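Local coordinates for protein uncharacterized RmlC-like cupin (Ralstonia eutropha JMP134, PDB 3EBR) that is of unknown function but has a cupin fold resembling the ChrR-like family, whose barrels often hold small-molecule or metal sites, at residues H58-T63 / N112-E117; V64-V69 / I108-I113. All coordinates share one frame; numbering follows the deposited sequence.

Contact 1. Residues H58-T63 / N112-E117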
loop_
_atom_site.group_PDB
_atom_site.type_symbol
_atom_site.label_atom_id
_atom_site.label_comp_id
_atom_site.label_asym_id
_atom_site.label_seq_id
_atom_site.Cartn_x
_atom_site.Cartn_y
_atom_site.Cartn_z
ATOM N N HIS A 58 -8.904 -20.558 -4.940
ATOM C CA HIS A 58 -9.217 -19.159 -5.151
ATOM C C HIS A 58 -8.080 -18.474 -5.871
ATOM O O HIS A 58 -6.928 -18.872 -5.720
ATOM C CB HIS A 58 -9.498 -18.427 -3.822
ATOM C CG HIS A 58 -8.330 -18.360 -2.876
ATOM N ND1 HIS A 58 -8.183 -19.223 -1.814
ATOM C CD2 HIS A 58 -7.269 -17.515 -2.822
ATOM C CE1 HIS A 58 -7.081 -18.917 -1.149
ATOM N NE2 HIS A 58 -6.503 -17.890 -1.747
ATOM N N HIS A 59 -8.440 -17.474 -6.669
ATOM C CA HIS A 59 -7.523 -16.609 -7.377
ATOM C C HIS A 59 -7.657 -15.368 -6.543
ATOM O O HIS A 59 -8.797 -14.982 -6.254
ATOM C CB HIS A 59 -7.985 -16.320 -8.792
ATOM C CG HIS A 59 -7.136 -15.326 -9.526
ATOM N ND1 HIS A 59 -6.178 -15.697 -10.444
ATOM C CD2 HIS A 59 -7.113 -13.974 -9.486
ATOM C CE1 HIS A 59 -5.603 -14.617 -10.939
ATOM N NE2 HIS A 59 -6.150 -13.560 -10.371
ATOM N N HIS A 60 -6.529 -14.765 -6.159
ATOM C CA HIS A 60 -6.522 -13.540 -5.359
ATOM C C HIS A 60 -5.891 -12.386 -6.153
ATOM O O HIS A 60 -4.807 -12.546 -6.718
ATOM C CB HIS A 60 -5.822 -13.759 -4.020
ATOM C CG HIS A 60 -5.885 -12.560 -3.139
ATOM N ND1 HIS A 60 -7.078 -11.973 -2.784
ATOM C CD2 HIS A 60 -4.919 -11.855 -2.518
ATOM C CE1 HIS A 60 -6.840 -10.932 -2.013
ATOM N NE2 HIS A 60 -5.538 -10.846 -1.822
ATOM N N THR A 61 -6.572 -11.233 -6.168
ATOM C CA THR A 61 -6.132 -10.047 -6.912
ATOM C C THR A 61 -4.992 -9.197 -6.325
ATOM O O THR A 61 -4.281 -8.547 -7.096
ATOM C CB THR A 61 -7.363 -9.130 -7.170
ATOM O OG1 THR A 61 -7.952 -8.741 -5.925
ATOM C CG2 THR A 61 -8.413 -9.861 -8.020
ATOM N N GLY A 62 -4.834 -9.185 -5.000
ATOM C CA GLY A 62 -3.768 -8.416 -4.329
ATOM C C GLY A 62 -2.882 -9.336 -3.518
ATOM O O GLY A 62 -2.603 -10.447 -3.943
ATOM N N THR A 63 -2.421 -8.882 -2.366
ATOM C CA THR A 63 -1.545 -9.682 -1.519
ATOM C C THR A 63 -2.294 -10.232 -0.322
ATOM O O THR A 63 -3.422 -9.816 -0.039
ATOM C CB THR A 63 -0.373 -8.840 -1.016
ATOM O OG1 THR A 63 -0.888 -7.711 -0.313
ATOM C CG2 THR A 63 0.474 -8.354 -2.178
ATOM N N ASN A 112 -4.809 -13.139 9.209
ATOM C CA ASN A 112 -4.709 -12.780 7.807
ATOM C C ASN A 112 -4.903 -11.304 7.534
ATOM O O ASN A 112 -5.747 -10.689 8.171
ATOM C CB ASN A 112 -5.823 -13.507 7.068
ATOM C CG ASN A 112 -5.946 -14.942 7.491
ATOM O OD1 ASN A 112 -5.015 -15.731 7.352
ATOM N ND2 ASN A 112 -7.105 -15.287 8.026
ATOM N N ILE A 113 -4.120 -10.756 6.599
ATOM C CA ILE A 113 -4.216 -9.373 6.149
ATOM C C ILE A 113 -4.338 -9.558 4.648
ATOM O O ILE A 113 -3.342 -9.837 3.992
ATOM C CB ILE A 113 -3.028 -8.509 6.530
ATOM C CG1 ILE A 113 -2.883 -8.501 8.049
ATOM C CG2 ILE A 113 -3.212 -7.091 5.974
ATOM C CD1 ILE A 113 -1.917 -7.509 8.535
ATOM N N VAL A 114 -5.561 -9.436 4.136
ATOM C CA VAL A 114 -5.880 -9.644 2.741
ATOM C C VAL A 114 -6.202 -8.335 2.031
ATOM O O VAL A 114 -7.140 -7.665 2.425
ATOM C CB VAL A 114 -7.097 -10.609 2.635
ATOM C CG1 VAL A 114 -7.499 -10.839 1.201
ATOM C CG2 VAL A 114 -6.773 -11.941 3.301
ATOM N N ALA A 115 -5.432 -8.004 0.989
ATOM C CA ALA A 115 -5.617 -6.809 0.182
ATOM C C ALA A 115 -6.228 -7.274 -1.129
ATOM O O ALA A 115 -5.647 -8.118 -1.776
ATOM C CB ALA A 115 -4.299 -6.131 -0.070
ATOM N N GLY A 116 -7.392 -6.751 -1.507
ATOM C CA GLY A 116 -8.065 -7.120 -2.758
ATOM C C GLY A 116 -9.132 -8.183 -2.565
ATOM O O GLY A 116 -9.448 -8.565 -1.426
ATOM N N GLU A 117 -9.644 -8.690 -3.686
ATOM C CA GLU A 117 -10.713 -9.683 -3.688
ATOM C C GLU A 117 -10.212 -11.103 -3.860
ATOM O O GLU A 117 -9.151 -11.309 -4.434
ATOM C CB GLU A 117 -11.693 -9.387 -4.819
ATOM C CG GLU A 117 -12.196 -7.961 -4.835
ATOM C CD GLU A 117 -13.356 -7.738 -5.775
ATOM O OE1 GLU A 117 -13.589 -8.549 -6.701
ATOM O OE2 GLU A 117 -14.033 -6.719 -5.592
#
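T61 OG1 sits between its own backbone N and carbonyl carbon (chi1 59°), which sets the hydroxyl facing the backbone of E117, while CG of H60 lies anti to the backbone N (chi1 -176°). E117 N donates to T61 OG1 at 2.8 Å, and T61 N returns a nearly straight bond (172°) to E117 O at 3.1 Å. One residue is thus gripped at both its amide and its carbonyl.

H60 was deposited in two conformers, so the bonds of its ring are tentative. In the conformer described here, G62 N stands 3.6 Å above the plane of the H60 ring, displaced toward its rim, and V114 CG1 meets the ring obliquely. H60 NE2 then donates to T63 O at 3.0 Å from above the carbonyl plane, while A115 N reaches T63 O at 2.9 Å from the opposite face. A weak bond runs from H60 ND1 to E117 O. G62 CA also places a hydrogen toward A115 O.

E117 OE2 bonds to N132 and to S93 and H59 of the second subunit. The bonding between the segments is largely backbone polar: in this buried setting T63 O and E117 O are satisfied by A115 N and T61 N from across the contact, with H60 as a tentative second donor to each, and T61 OG1 takes up the amide of E117.

Contact 2. Residues V64-V69 / I108-I113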
loop_
_atom_site.group_PDB
_atom_site.type_symbol
_atom_site.label_atom_id
_atom_site.label_comp_id
_atom_site.label_asym_id
_atom_site.label_seq_id
_atom_site.Cartn_x
_atom_site.Cartn_y
_atom_site.Cartn_z
ATOM N N VAL A 64 -1.667 -11.200 0.343
ATOM C CA VAL A 64 -2.183 -11.815 1.554
ATOM C C VAL A 64 -0.993 -12.123 2.465
ATOM O O VAL A 64 -0.059 -12.782 2.020
ATOM C CB VAL A 64 -2.944 -13.138 1.325
ATOM C CG1 VAL A 64 -3.485 -13.670 2.656
ATOM C CG2 VAL A 64 -4.085 -12.963 0.373
ATOM N N ILE A 65 -0.999 -11.599 3.689
ATOM C CA ILE A 65 0.019 -11.879 4.688
ATOM C C ILE A 65 -0.693 -12.821 5.659
ATOM O O ILE A 65 -1.746 -12.451 6.178
ATOM C CB ILE A 65 0.478 -10.639 5.431
ATOM C CG1 ILE A 65 1.174 -9.658 4.474
ATOM C CG2 ILE A 65 1.424 -11.030 6.584
ATOM C CD1 ILE A 65 1.541 -8.340 5.108
ATOM N N VAL A 66 -0.162 -14.025 5.877
ATOM C CA VAL A 66 -0.763 -14.988 6.788
ATOM C C VAL A 66 0.209 -15.386 7.896
ATOM O O VAL A 66 1.288 -15.885 7.593
ATOM C CB VAL A 66 -1.202 -16.296 6.079
ATOM C CG1 VAL A 66 -1.873 -17.209 7.082
ATOM C CG2 VAL A 66 -2.143 -16.029 4.919
ATOM N N TYR A 67 -0.166 -15.118 9.154
ATOM C CA TYR A 67 0.578 -15.522 10.337
ATOM C C TYR A 67 -0.246 -16.658 10.967
ATOM O O TYR A 67 -1.399 -16.447 11.354
ATOM C CB TYR A 67 0.784 -14.392 11.334
ATOM C CG TYR A 67 1.395 -14.895 12.624
ATOM C CD1 TYR A 67 2.734 -15.257 12.681
ATOM C CD2 TYR A 67 0.624 -15.040 13.777
ATOM C CE1 TYR A 67 3.305 -15.746 13.865
ATOM C CE2 TYR A 67 1.184 -15.534 14.964
ATOM C CZ TYR A 67 2.524 -15.873 14.999
ATOM O OH TYR A 67 3.072 -16.342 16.159
ATOM N N THR A 68 0.355 -17.837 11.097
ATOM C CA THR A 68 -0.321 -19.010 11.651
ATOM C C THR A 68 -0.236 -18.986 13.174
ATOM O O THR A 68 0.851 -19.132 13.746
ATOM C CB THR A 68 0.307 -20.286 11.090
ATOM O OG1 THR A 68 0.289 -20.206 9.659
ATOM C CG2 THR A 68 -0.442 -21.535 11.565
ATOM N N VAL A 69 -1.387 -18.797 13.818
ATOM C CA VAL A 69 -1.468 -18.721 15.284
ATOM C C VAL A 69 -1.325 -20.144 15.824
ATOM O O VAL A 69 -0.564 -20.365 16.769
ATOM C CB VAL A 69 -2.744 -18.003 15.746
ATOM C CG1 VAL A 69 -2.790 -17.917 17.249
ATOM C CG2 VAL A 69 -2.779 -16.599 15.159
ATOM N N ILE A 108 -6.922 -25.133 12.822
ATOM C CA ILE A 108 -6.065 -24.145 12.194
ATOM C C ILE A 108 -6.616 -22.755 12.457
ATOM O O ILE A 108 -7.735 -22.479 12.045
ATOM C CB ILE A 108 -5.936 -24.361 10.651
ATOM C CG1 ILE A 108 -5.197 -25.664 10.303
ATOM C CG2 ILE A 108 -5.178 -23.204 9.990
ATOM C CD1 ILE A 108 -5.899 -26.967 10.620
ATOM N N ILE A 109 -5.848 -21.917 13.163
ATOM C CA ILE A 109 -6.201 -20.523 13.441
ATOM C C ILE A 109 -5.142 -19.720 12.699
ATOM O O ILE A 109 -3.950 -20.004 12.862
ATOM C CB ILE A 109 -6.159 -20.136 14.930
ATOM C CG1 ILE A 109 -6.965 -21.102 15.821
ATOM C CG2 ILE A 109 -6.670 -18.689 15.104
ATOM C CD1 ILE A 109 -8.428 -21.098 15.575
ATOM N N THR A 110 -5.548 -18.739 11.891
ATOM C CA THR A 110 -4.606 -17.894 11.137
ATOM C C THR A 110 -4.990 -16.427 11.185
ATOM O O THR A 110 -6.168 -16.113 11.097
ATOM C CB THR A 110 -4.531 -18.298 9.641
ATOM O OG1 THR A 110 -5.811 -18.116 9.017
ATOM C CG2 THR A 110 -4.080 -19.750 9.487
ATOM N N PHE A 111 -3.989 -15.551 11.319
ATOM C CA PHE A 111 -4.158 -14.099 11.332
ATOM C C PHE A 111 -3.826 -13.698 9.912
ATOM O O PHE A 111 -2.695 -13.874 9.486
ATOM C CB PHE A 111 -3.251 -13.414 12.341
ATOM C CG PHE A 111 -3.333 -11.920 12.290
ATOM C CD1 PHE A 111 -4.463 -11.268 12.761
ATOM C CD2 PHE A 111 -2.275 -11.157 11.799
ATOM C CE1 PHE A 111 -4.555 -9.888 12.724
ATOM C CE2 PHE A 111 -2.357 -9.761 11.771
ATOM C CZ PHE A 111 -3.505 -9.130 12.223
ATOM N N ASN A 112 -4.809 -13.139 9.209
ATOM C CA ASN A 112 -4.709 -12.780 7.807
ATOM C C ASN A 112 -4.903 -11.304 7.534
ATOM O O ASN A 112 -5.747 -10.689 8.171
ATOM C CB ASN A 112 -5.823 -13.507 7.068
ATOM C CG ASN A 112 -5.946 -14.942 7.491
ATOM O OD1 ASN A 112 -5.015 -15.731 7.352
ATOM N ND2 ASN A 112 -7.105 -15.287 8.026
ATOM N N ILE A 113 -4.120 -10.756 6.599
ATOM C CA ILE A 113 -4.216 -9.373 6.149
ATOM C C ILE A 113 -4.338 -9.558 4.648
ATOM O O ILE A 113 -3.342 -9.837 3.992
ATOM C CB ILE A 113 -3.028 -8.509 6.530
ATOM C CG1 ILE A 113 -2.883 -8.501 8.049
ATOM C CG2 ILE A 113 -3.212 -7.091 5.974
ATOM C CD1 ILE A 113 -1.917 -7.509 8.535
#
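Y67 and F111 are paired across the strands as a hydrogen-bonded antiparallel pair, and each ring has the other's CB at its edge, near the ring plane. Both hold CG anti to the backbone N (chi1 172° and 175°), and the ring ends lead away from the opposing strand. There each stacks on its counterpart in the third subunit, Y67 on F111 and F111 on Y67 of that chain. The amide of N112, another flat group, takes a bond from T110 OG1 to its OD1 at 3.0 Å, in the carbonyl plane and on a lone pair; the same OD1 lies 3.5 Å from V66 CG1, the two side chains running side by side.

The backbone bonds are paired at Y67, with Y67 N to F111 O at 2.8 Å and F111 N to Y67 O at 2.7 Å, and again at I65 and I113, both at 2.9 Å. V69 N to I109 O is longer and more bent. V66 with N112 and T68 with T110 are the intervening non-hydrogen-bonded pairs, where CA hydrogens of V66, T110 and N112 point at carbonyl oxygens. On the face of Y67 and F111, I65 CB meets I113 CB at 4.2 Å. At the far end of the ladder V69 CB packs on I109 CG2.

The N-to-C directions of 64-69 and 108-113 are 150° apart; the strands are neighbours in a six-stranded antiparallel sheet, between strands 42-49 and 87-90. The face of V66, T68 and T110 meets W73 of strand 73-75 in the other sheet, and T68 OG1 bonds to W73 NE1.

In the fold
Contacts 1 and 2 follow one another along the same pair of chain segments, with centres about 13 Å apart, and share N112 and I113 of strand 108-115. Contact 2 is the regular ladder; in contact 1 the chain comes from strand 58-60 of the other sheet and enters this one through T61-T63, so the two sheets of the cupin barrel are connected there. The joint between them is packed by V114 CG2 on V64 CG1 at 3.8 Å. The side chains of N112 and V114 each lie about 4 Å from a bound PEG, probably from the crystallisation liquor, which may mark a pocket. The contacts also serve different interfaces, contact 1 chiefly the second subunit and contact 2 the third.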